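Local coordinates for protein aldehyde dehydrogenase 12 (Zea mays, PDB 6D97) that probably oxidises L-glutamate gamma-semialdehyde to glutamate with NAD+ as the electron acceptor, the last step of proline catabolism in plants, at residues V192-P197 / P219-D224; V230-I235 / M248-S253. One frame throughout, in Å; residues are numbered along the deposited sequence.

Contact 1 of 2, residues V192-P197 / P219-D224. With NAD (nicotinamide-adenine-dinucleotide), chain E.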
ATOM      1  N   VAL A 192     -15.223  20.905 -10.483  1.00 23.80           N
ATOM      2  CA  VAL A 192     -15.523  19.678 -11.209  1.00 26.06           C
ATOM      3  C   VAL A 192     -17.026  19.581 -11.440  1.00 28.83           C
ATOM      4  O   VAL A 192     -17.819  20.334 -10.872  1.00 30.91           O
ATOM      5  CB  VAL A 192     -15.012  18.422 -10.468  1.00 29.39           C
ATOM      6  CG1 VAL A 192     -13.529  18.542 -10.167  1.00 23.54           C
ATOM      7  CG2 VAL A 192     -15.798  18.192  -9.195  1.00 22.72           C
ATOM      8  N   ALA A 193     -17.410  18.625 -12.286  1.00 21.81           N
ATOM      9  CA  ALA A 193     -18.801  18.387 -12.634  1.00 21.33           C
ATOM     10  C   ALA A 193     -19.117  16.900 -12.540  1.00 29.82           C
ATOM     11  O   ALA A 193     -18.246  16.049 -12.748  1.00 31.82           O
ATOM     12  CB  ALA A 193     -19.123  18.896 -14.042  1.00 21.05           C
ATOM     13  N   ILE A 194     -20.372  16.600 -12.210  1.00 27.12           N
ATOM     14  CA  ILE A 194     -20.866  15.232 -12.096  1.00 21.94           C
ATOM     15  C   ILE A 194     -22.196  15.136 -12.824  1.00 24.22           C
ATOM     16  O   ILE A 194     -23.096  15.952 -12.597  1.00 21.82           O
ATOM     17  CB  ILE A 194     -21.028  14.797 -10.630  1.00 21.88           C
ATOM     18  CG1 ILE A 194     -19.719  15.007  -9.885  1.00 24.67           C
ATOM     19  CG2 ILE A 194     -21.428  13.338 -10.548  1.00 18.72           C
ATOM     20  CD1 ILE A 194     -19.868  14.901  -8.385  1.00 34.07           C
ATOM     21  N   ILE A 195     -22.316  14.141 -13.699  1.00 26.80           N
ATOM     22  CA  ILE A 195     -23.492  13.937 -14.537  1.00 27.29           C
ATOM     23  C   ILE A 195     -23.881  12.465 -14.446  1.00 32.03           C
ATOM     24  O   ILE A 195     -23.085  11.590 -14.808  1.00 25.81           O
ATOM     25  CB  ILE A 195     -23.220  14.339 -15.997  1.00 32.84           C
ATOM     26  CG1 ILE A 195     -22.683  15.773 -16.066  1.00 29.04           C
ATOM     27  CG2 ILE A 195     -24.473  14.184 -16.831  1.00 21.61           C
ATOM     28  CD1 ILE A 195     -22.195  16.177 -17.434  1.00 25.54           C
ATOM     29  N   THR A 196     -25.090  12.189 -13.964  1.00 28.42           N
ATOM     30  CA  THR A 196     -25.542  10.833 -13.693  1.00 32.47           C
ATOM     31  C   THR A 196     -26.907  10.568 -14.315  1.00 30.70           C
ATOM     32  O   THR A 196     -27.667  11.504 -14.587  1.00 31.78           O
ATOM     33  CB  THR A 196     -25.601  10.562 -12.182  1.00 23.55           C
ATOM     34  OG1 THR A 196     -26.736  11.223 -11.613  1.00 23.13           O
ATOM     35  CG2 THR A 196     -24.342  11.053 -11.505  1.00 23.99           C
ATOM     36  N   PRO A 197     -27.258   9.279 -14.545  1.00 31.05           N
ATOM     37  CA  PRO A 197     -28.466   8.967 -15.319  1.00 27.68           C
ATOM     38  C   PRO A 197     -29.698   8.671 -14.475  1.00 26.95           C
ATOM     39  O   PRO A 197     -29.722   8.910 -13.264  1.00 27.47           O
ATOM     40  CB  PRO A 197     -28.037   7.724 -16.103  1.00 20.96           C
ATOM     41  CG  PRO A 197     -27.183   6.988 -15.109  1.00 25.50           C
ATOM     42  CD  PRO A 197     -26.488   8.053 -14.259  1.00 25.39           C
ATOM     43  N   PRO A 219     -17.859  20.353  -6.600  1.00 25.02           N
ATOM     44  CA  PRO A 219     -18.603  19.826  -7.743  1.00 23.40           C
ATOM     45  C   PRO A 219     -19.900  20.567  -8.011  1.00 29.83           C
ATOM     46  O   PRO A 219     -20.525  21.151  -7.123  1.00 30.49           O
ATOM     47  CB  PRO A 219     -18.894  18.384  -7.307  1.00 19.42           C
ATOM     48  CG  PRO A 219     -19.088  18.509  -5.830  1.00 21.57           C
ATOM     49  CD  PRO A 219     -18.186  19.636  -5.358  1.00 23.25           C
ATOM     50  N   VAL A 220     -20.293  20.537  -9.279  1.00 34.80           N
ATOM     51  CA  VAL A 220     -21.658  20.826  -9.691  1.00 36.56           C
ATOM     52  C   VAL A 220     -22.273  19.504 -10.123  1.00 35.58           C
ATOM     53  O   VAL A 220     -21.688  18.770 -10.932  1.00 31.21           O
ATOM     54  CB  VAL A 220     -21.713  21.885 -10.809  1.00 37.86           C
ATOM     55  CG1 VAL A 220     -20.928  21.442 -12.043  1.00 33.09           C
ATOM     56  CG2 VAL A 220     -23.158  22.199 -11.161  1.00 23.32           C
ATOM     57  N   LEU A 221     -23.414  19.166  -9.535  1.00 21.55           N
ATOM     58  CA  LEU A 221     -24.038  17.866  -9.725  1.00 21.21           C
ATOM     59  C   LEU A 221     -25.280  18.009 -10.592  1.00 24.41           C
ATOM     60  O   LEU A 221     -26.157  18.829 -10.301  1.00 26.66           O
ATOM     61  CB  LEU A 221     -24.403  17.229  -8.382  1.00 23.73           C
ATOM     62  CG  LEU A 221     -25.252  15.963  -8.497  1.00 32.75           C
ATOM     63  CD1 LEU A 221     -24.499  14.840  -9.195  1.00 20.08           C
ATOM     64  CD2 LEU A 221     -25.724  15.514  -7.131  1.00 35.36           C
ATOM     65  N   LYS A 222     -25.348  17.212 -11.652  1.00 31.60           N
ATOM     66  CA  LYS A 222     -26.505  17.180 -12.537  1.00 26.55           C
ATOM     67  C   LYS A 222     -27.026  15.752 -12.603  1.00 25.83           C
ATOM     68  O   LYS A 222     -26.292  14.836 -12.992  1.00 25.65           O
ATOM     69  CB  LYS A 222     -26.144  17.694 -13.931  1.00 22.81           C
ATOM     70  CG  LYS A 222     -27.318  17.794 -14.889  1.00 32.27           C
ATOM     71  CD  LYS A 222     -27.075  16.954 -16.130  1.00 40.30           C
ATOM     72  CE  LYS A 222     -28.161  17.165 -17.173  1.00 39.73           C
ATOM     73  NZ  LYS A 222     -29.460  16.569 -16.749  1.00 36.61           N
ATOM     74  N   VAL A 223     -28.285  15.567 -12.219  1.00 28.42           N
ATOM     75  CA  VAL A 223     -28.966  14.282 -12.297  1.00 28.31           C
ATOM     76  C   VAL A 223     -30.085  14.411 -13.318  1.00 32.27           C
ATOM     77  O   VAL A 223     -30.711  15.472 -13.431  1.00 32.54           O
ATOM     78  CB  VAL A 223     -29.510  13.844 -10.920  1.00 22.11           C
ATOM     79  CG1 VAL A 223     -30.213  12.493 -11.007  1.00 27.33           C
ATOM     80  CG2 VAL A 223     -28.378  13.801  -9.900  1.00 23.36           C
ATOM     81  N   ASP A 224     -30.306  13.340 -14.085  1.00 29.28           N
ATOM     82  CA  ASP A 224     -31.395  13.268 -15.051  1.00 25.78           C
ATOM     83  C   ASP A 224     -32.678  13.807 -14.445  1.00 24.37           C
ATOM     84  O   ASP A 224     -33.110  13.361 -13.376  1.00 24.20           O
ATOM     85  CB  ASP A 224     -31.594  11.819 -15.511  1.00 25.59           C
ATOM     86  CG  ASP A 224     -32.470  11.712 -16.750  1.00 35.64           C
ATOM     87  OD1 ASP A 224     -33.644  12.143 -16.711  1.00 36.49           O
ATOM     88  OD2 ASP A 224     -31.971  11.210 -17.779  1.00 44.13           O
TER
HETATM   89  PA  NAD E 601     -27.661   9.579 -21.057  0.70 41.48           P
HETATM   90  O1A NAD E 601     -26.261   9.644 -21.746  0.70 44.06           O
HETATM   91  O2A NAD E 601     -28.868   9.722 -21.845  0.70 42.74           O
HETATM   92  O5B NAD E 601     -28.032  10.600 -20.055  0.70 33.82           O
HETATM   93  C5B NAD E 601     -27.375  10.625 -18.811  0.70 25.30           C
HETATM   94  C4B NAD E 601     -27.151  12.028 -18.257  0.70 29.69           C
HETATM   95  O4B NAD E 601     -26.303  12.814 -19.077  0.70 31.80           O
HETATM   96  C3B NAD E 601     -28.418  12.784 -18.021  0.70 25.90           C
HETATM   97  O3B NAD E 601     -28.340  13.520 -16.863  0.70 20.41           O
HETATM   98  C2B NAD E 601     -28.488  13.659 -19.197  0.70 27.66           C
HETATM   99  O2B NAD E 601     -29.225  14.789 -18.926  0.70 25.50           O
HETATM  100  C1B NAD E 601     -27.052  13.951 -19.416  0.70 25.13           C
HETATM  101  N9A NAD E 601     -26.698  14.359 -20.760  0.70 23.84           N
HETATM  102  C8A NAD E 601     -27.198  13.891 -21.961  0.70 15.63           C
HETATM  103  N7A NAD E 601     -26.577  14.515 -22.968  0.70 26.23           N
HETATM  104  C5A NAD E 601     -25.637  15.404 -22.455  0.70 25.45           C
HETATM  105  C6A NAD E 601     -24.726  16.287 -23.003  0.70 30.42           C
HETATM  106  N6A NAD E 601     -24.631  16.413 -24.430  0.70 26.47           N
HETATM  107  N1A NAD E 601     -23.936  17.026 -22.209  0.70 28.10           N
HETATM  108  C2A NAD E 601     -24.000  16.930 -20.856  0.70 27.52           C
HETATM  109  N3A NAD E 601     -24.882  16.072 -20.279  0.70 30.40           N
HETATM  110  C4A NAD E 601     -25.695  15.312 -21.042  0.70 22.24           C
HETATM  111  O3  NAD E 601     -28.052   8.370 -20.321  0.70 46.70           O
HETATM  112  PN  NAD E 601     -29.255   7.392 -20.670  0.70 46.70           P
HETATM  113  O1N NAD E 601     -28.997   6.176 -19.708  0.70 43.12           O
HETATM  114  O2N NAD E 601     -30.580   7.998 -20.313  0.70 38.01           O
HETATM  115  O5D NAD E 601     -29.258   6.885 -22.088  0.70 43.72           O
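Two neighbouring parallel strands of the Rossmann-fold NAD-binding domain, 192-196 and 219-223, the flanks of a beta-alpha-beta crossover through helix 203-214, meet along a ladder of five backbone hydrogen bonds. Each donor is matched in turn: Val220 N gives to Val192 O, Ile194 N to Val220 O, Lys222 N to Ile194 O (2.7 Å, nearly along the C=O axis), Thr196 N to Lys222 O, and Asp224 N, at a longer 3.3 Å, to Thr196 O. The last acceptor works twice, since NAD O3B also donates to Thr196 O (3.1 Å). Lys222, with CG anti to the backbone N (chi1 -176°) and the chain bent at chi2 and chi4, passes CD alongside Ile195 CG2 and brings NZ to the adenosine ribose that carries O3B: NZ donates to NAD O2B at 2.8 Å, weakly to NAD O3B, and also to Ser253 O. An alanine here would probably loosen the grip on the ribose diol, because both ammonium bonds to it would go. Asp224 OD1 is salt-bridged to Lys226. On the face carrying Ile194, Leu221 CD1 packs 3.7 Å from Ile194 CG2. Farther along, buried Thr196 OG1 has no hydrogen-bond partner in the model and lies 3.5 Å from Val223 CG2.

Contact 2 of 2, residues V230-I235 / M248-S253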
ATOM      1  N   VAL A 230     -34.733  12.828  -6.152  1.00 30.42           N
ATOM      2  CA  VAL A 230     -34.146  12.001  -5.103  1.00 28.19           C
ATOM      3  C   VAL A 230     -32.909  12.677  -4.530  1.00 31.73           C
ATOM      4  O   VAL A 230     -32.797  12.889  -3.317  1.00 40.07           O
ATOM      5  CB  VAL A 230     -33.817  10.600  -5.643  1.00 27.63           C
ATOM      6  CG1 VAL A 230     -33.092   9.788  -4.583  1.00 22.34           C
ATOM      7  CG2 VAL A 230     -35.090   9.903  -6.089  1.00 23.51           C
ATOM      8  N   MET A 231     -31.959  13.031  -5.401  1.00 24.92           N
ATOM      9  CA  MET A 231     -30.753  13.703  -4.928  1.00 26.56           C
ATOM     10  C   MET A 231     -31.068  15.064  -4.335  1.00 22.91           C
ATOM     11  O   MET A 231     -30.342  15.535  -3.454  1.00 29.18           O
ATOM     12  CB  MET A 231     -29.736  13.848  -6.057  1.00 27.54           C
ATOM     13  CG  MET A 231     -28.766  12.700  -6.140  1.00 31.24           C
ATOM     14  SD  MET A 231     -28.032  12.229  -4.560  1.00 31.24           S
ATOM     15  CE  MET A 231     -26.947  13.619  -4.262  1.00 24.71           C
ATOM     16  N   GLU A 232     -32.138  15.713  -4.799  1.00 23.74           N
ATOM     17  CA  GLU A 232     -32.540  16.977  -4.196  1.00 25.00           C
ATOM     18  C   GLU A 232     -32.892  16.781  -2.727  1.00 24.71           C
ATOM     19  O   GLU A 232     -32.448  17.544  -1.862  1.00 32.06           O
ATOM     20  CB  GLU A 232     -33.719  17.573  -4.967  1.00 29.78           C
ATOM     21  CG  GLU A 232     -33.840  19.079  -4.824  1.00 38.62           C
ATOM     22  CD  GLU A 232     -35.177  19.518  -4.272  1.00 48.09           C
ATOM     23  OE1 GLU A 232     -35.818  20.389  -4.892  1.00 46.12           O
ATOM     24  OE2 GLU A 232     -35.587  18.993  -3.216  1.00 56.58           O
ATOM     25  N   GLN A 233     -33.674  15.742  -2.428  1.00 24.76           N
ATOM     26  CA  GLN A 233     -33.972  15.404  -1.039  1.00 31.86           C
ATOM     27  C   GLN A 233     -32.715  14.977  -0.294  1.00 24.12           C
ATOM     28  O   GLN A 233     -32.534  15.321   0.879  1.00 30.42           O
ATOM     29  CB  GLN A 233     -35.029  14.301  -0.986  1.00 27.67           C
ATOM     30  CG  GLN A 233     -36.327  14.668  -1.681  1.00 37.83           C
ATOM     31  CD  GLN A 233     -36.976  15.898  -1.081  1.00 38.90           C
ATOM     32  OE1 GLN A 233     -37.318  15.920   0.100  1.00 40.68           O
ATOM     33  NE2 GLN A 233     -37.139  16.934  -1.890  1.00 39.21           N
ATOM     34  N   MET A 234     -31.830  14.231  -0.960  1.00 25.02           N
ATOM     35  CA  MET A 234     -30.597  13.800  -0.308  1.00 24.82           C
ATOM     36  C   MET A 234     -29.713  14.991   0.044  1.00 33.85           C
ATOM     37  O   MET A 234     -29.070  15.007   1.100  1.00 30.50           O
ATOM     38  CB  MET A 234     -29.848  12.813  -1.203  1.00 22.37           C
ATOM     39  CG  MET A 234     -28.617  12.220  -0.552  1.00 22.13           C
ATOM     40  SD  MET A 234     -29.032  11.224   0.889  1.00 29.57           S
ATOM     41  CE  MET A 234     -27.491  11.323   1.788  1.00 26.76           C
ATOM     42  N   ILE A 235     -29.683  16.009  -0.820  1.00 37.75           N
ATOM     43  CA  ILE A 235     -28.869  17.189  -0.552  1.00 31.05           C
ATOM     44  C   ILE A 235     -29.416  17.963   0.641  1.00 30.45           C
ATOM     45  O   ILE A 235     -28.653  18.505   1.450  1.00 32.96           O
ATOM     46  CB  ILE A 235     -28.776  18.070  -1.809  1.00 34.84           C
ATOM     47  CG1 ILE A 235     -27.940  17.366  -2.875  1.00 29.41           C
ATOM     48  CG2 ILE A 235     -28.154  19.409  -1.475  1.00 24.24           C
ATOM     49  CD1 ILE A 235     -28.024  18.016  -4.240  1.00 28.30           C
ATOM     50  N   MET A 248     -21.058  22.839  -2.803  1.00 30.55           N
ATOM     51  CA  MET A 248     -21.500  22.187  -4.028  1.00 33.61           C
ATOM     52  C   MET A 248     -22.704  22.911  -4.610  1.00 34.31           C
ATOM     53  O   MET A 248     -23.399  23.667  -3.924  1.00 34.76           O
ATOM     54  CB  MET A 248     -21.832  20.704  -3.796  1.00 24.24           C
ATOM     55  CG  MET A 248     -23.070  20.432  -2.941  1.00 27.17           C
ATOM     56  SD  MET A 248     -24.641  20.385  -3.839  1.00 35.66           S
ATOM     57  CE  MET A 248     -24.423  18.937  -4.868  1.00 21.42           C
ATOM     58  N   ASP A 249     -22.947  22.652  -5.894  1.00 30.97           N
ATOM     59  CA  ASP A 249     -24.099  23.174  -6.609  1.00 26.93           C
ATOM     60  C   ASP A 249     -24.885  22.024  -7.223  1.00 28.54           C
ATOM     61  O   ASP A 249     -24.349  20.943  -7.478  1.00 26.26           O
ATOM     62  CB  ASP A 249     -23.680  24.159  -7.703  1.00 31.35           C
ATOM     63  CG  ASP A 249     -22.972  25.370  -7.149  1.00 35.77           C
ATOM     64  OD1 ASP A 249     -23.499  25.992  -6.205  1.00 39.21           O
ATOM     65  OD2 ASP A 249     -21.878  25.690  -7.648  1.00 36.27           O
ATOM     66  N   PHE A 250     -26.164  22.286  -7.482  1.00 27.93           N
ATOM     67  CA  PHE A 250     -27.090  21.291  -8.014  1.00 23.97           C
ATOM     68  C   PHE A 250     -27.843  21.928  -9.172  1.00 28.83           C
ATOM     69  O   PHE A 250     -28.573  22.902  -8.969  1.00 27.00           O
ATOM     70  CB  PHE A 250     -28.051  20.830  -6.911  1.00 31.87           C
ATOM     71  CG  PHE A 250     -28.947  19.690  -7.299  1.00 30.15           C
ATOM     72  CD1 PHE A 250     -28.420  18.484  -7.738  1.00 23.87           C
ATOM     73  CD2 PHE A 250     -30.322  19.813  -7.175  1.00 29.95           C
ATOM     74  CE1 PHE A 250     -29.255  17.429  -8.072  1.00 29.53           C
ATOM     75  CE2 PHE A 250     -31.163  18.769  -7.507  1.00 31.97           C
ATOM     76  CZ  PHE A 250     -30.631  17.573  -7.955  1.00 35.28           C
ATOM     77  N   ILE A 251     -27.655  21.408 -10.383  1.00 27.23           N
ATOM     78  CA  ILE A 251     -28.267  21.986 -11.575  1.00 25.42           C
ATOM     79  C   ILE A 251     -29.183  20.951 -12.217  1.00 28.61           C
ATOM     80  O   ILE A 251     -28.833  19.769 -12.311  1.00 25.34           O
ATOM     81  CB  ILE A 251     -27.211  22.493 -12.579  1.00 25.44           C
ATOM     82  CG1 ILE A 251     -27.897  23.139 -13.788  1.00 26.42           C
ATOM     83  CG2 ILE A 251     -26.285  21.369 -13.023  1.00 24.50           C
ATOM     84  CD1 ILE A 251     -26.969  23.954 -14.672  1.00 30.18           C
ATOM     85  N   ASN A 252     -30.365  21.395 -12.631  1.00 26.32           N
ATOM     86  CA  ASN A 252     -31.282  20.594 -13.429  1.00 29.80           C
ATOM     87  C   ASN A 252     -31.384  21.227 -14.811  1.00 29.01           C
ATOM     88  O   ASN A 252     -31.587  22.440 -14.925  1.00 28.11           O
ATOM     89  CB  ASN A 252     -32.667  20.511 -12.780  1.00 35.51           C
ATOM     90  CG  ASN A 252     -32.637  19.910 -11.384  1.00 31.11           C
ATOM     91  OD1 ASN A 252     -32.794  18.704 -11.211  1.00 36.84           O
ATOM     92  ND2 ASN A 252     -32.471  20.761 -10.379  1.00 33.84           N
ATOM     93  N   SER A 253     -31.227  20.413 -15.850  1.00 31.35           N
ATOM     94  CA  SER A 253     -31.271  20.916 -17.218  1.00 38.40           C
ATOM     95  C   SER A 253     -31.333  19.727 -18.163  1.00 28.95           C
ATOM     96  O   SER A 253     -31.138  18.577 -17.760  1.00 31.61           O
ATOM     97  CB  SER A 253     -30.057  21.791 -17.545  1.00 31.62           C
ATOM     98  OG  SER A 253     -28.871  21.016 -17.611  1.00 32.51           O
TER
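Apolar packing carries the junction between helix segment 230-235 and the strand at 249-251, and the Phe250 ring is its centre. Phe250 CB points toward the helix, and with CG anti to the backbone N (chi1 -173°) the ring lies against it. Ile235 meets it through one methyl: CD1 lies over a face in a CH-pi contact, 3.9 Å from the ring centroid and 26° off the normal, displaced toward the CG and CD1 rim. The extended Ile235 chain, with CD1 anti to CA, is what carries that methyl so far from the helix. The same methyl touches the tip of Met248, whose CE comes within 3.8 Å of Ile235 CD1; Met248 gets there by folding back at chi2 and chi3.

Farther out on the ring the helix contributes stems rather than tips. Met231 CB approaches Phe250 CE1 at 4.1 Å, and Glu232 CB stands 3.8 Å from Phe250 CE2, both obliquely. This is the helix-on-sheet packing of a beta-alpha-beta unit, strand 218-223, helix 229-240 and strand 249-251, in the Rossmann fold; the helix runs roughly antiparallel to the strand (161°), with 10.4 Å between the segment axes. Met231 also touches Leu221 and Val223 of the adjoining strand, and Pro205 and Leu209 of helix 203-214.

The polar groups make their bonds away from the ring. Glu232 crosses Phe250 at about a right angle and leads its carboxylate off, where OE1 accepts from Gln46 N and OE2 forms a salt bridge with Arg236 NE. Within the helix, Ile235 N donates to Met231 O at 2.8 Å.

Overall arrangement
Contacts 1 and 2 follow one another along the chain, and together they trace two successive beta-alpha-beta steps of one parallel sheet, in which strand 218-223 lies between 191-196 and 249-251. Their centres are 9 Å apart. Leu221 joins them: its N probably bonds to Asp249 O at 2.9 Å, and its O packs 3.4 Å from Phe250 CD1. Contact 1 holds the adenosine ribose directly, whereas the Phe250 side chain of contact 2 stays about 10 Å from the cofactor. Contact 2 nevertheless reaches the site at second hand, because Ser253 O lies 2.8 Å from Lys222 NZ and probably helps to position the ammonium. Asn259 and Ser275 add further hydrogen bonds to NAD.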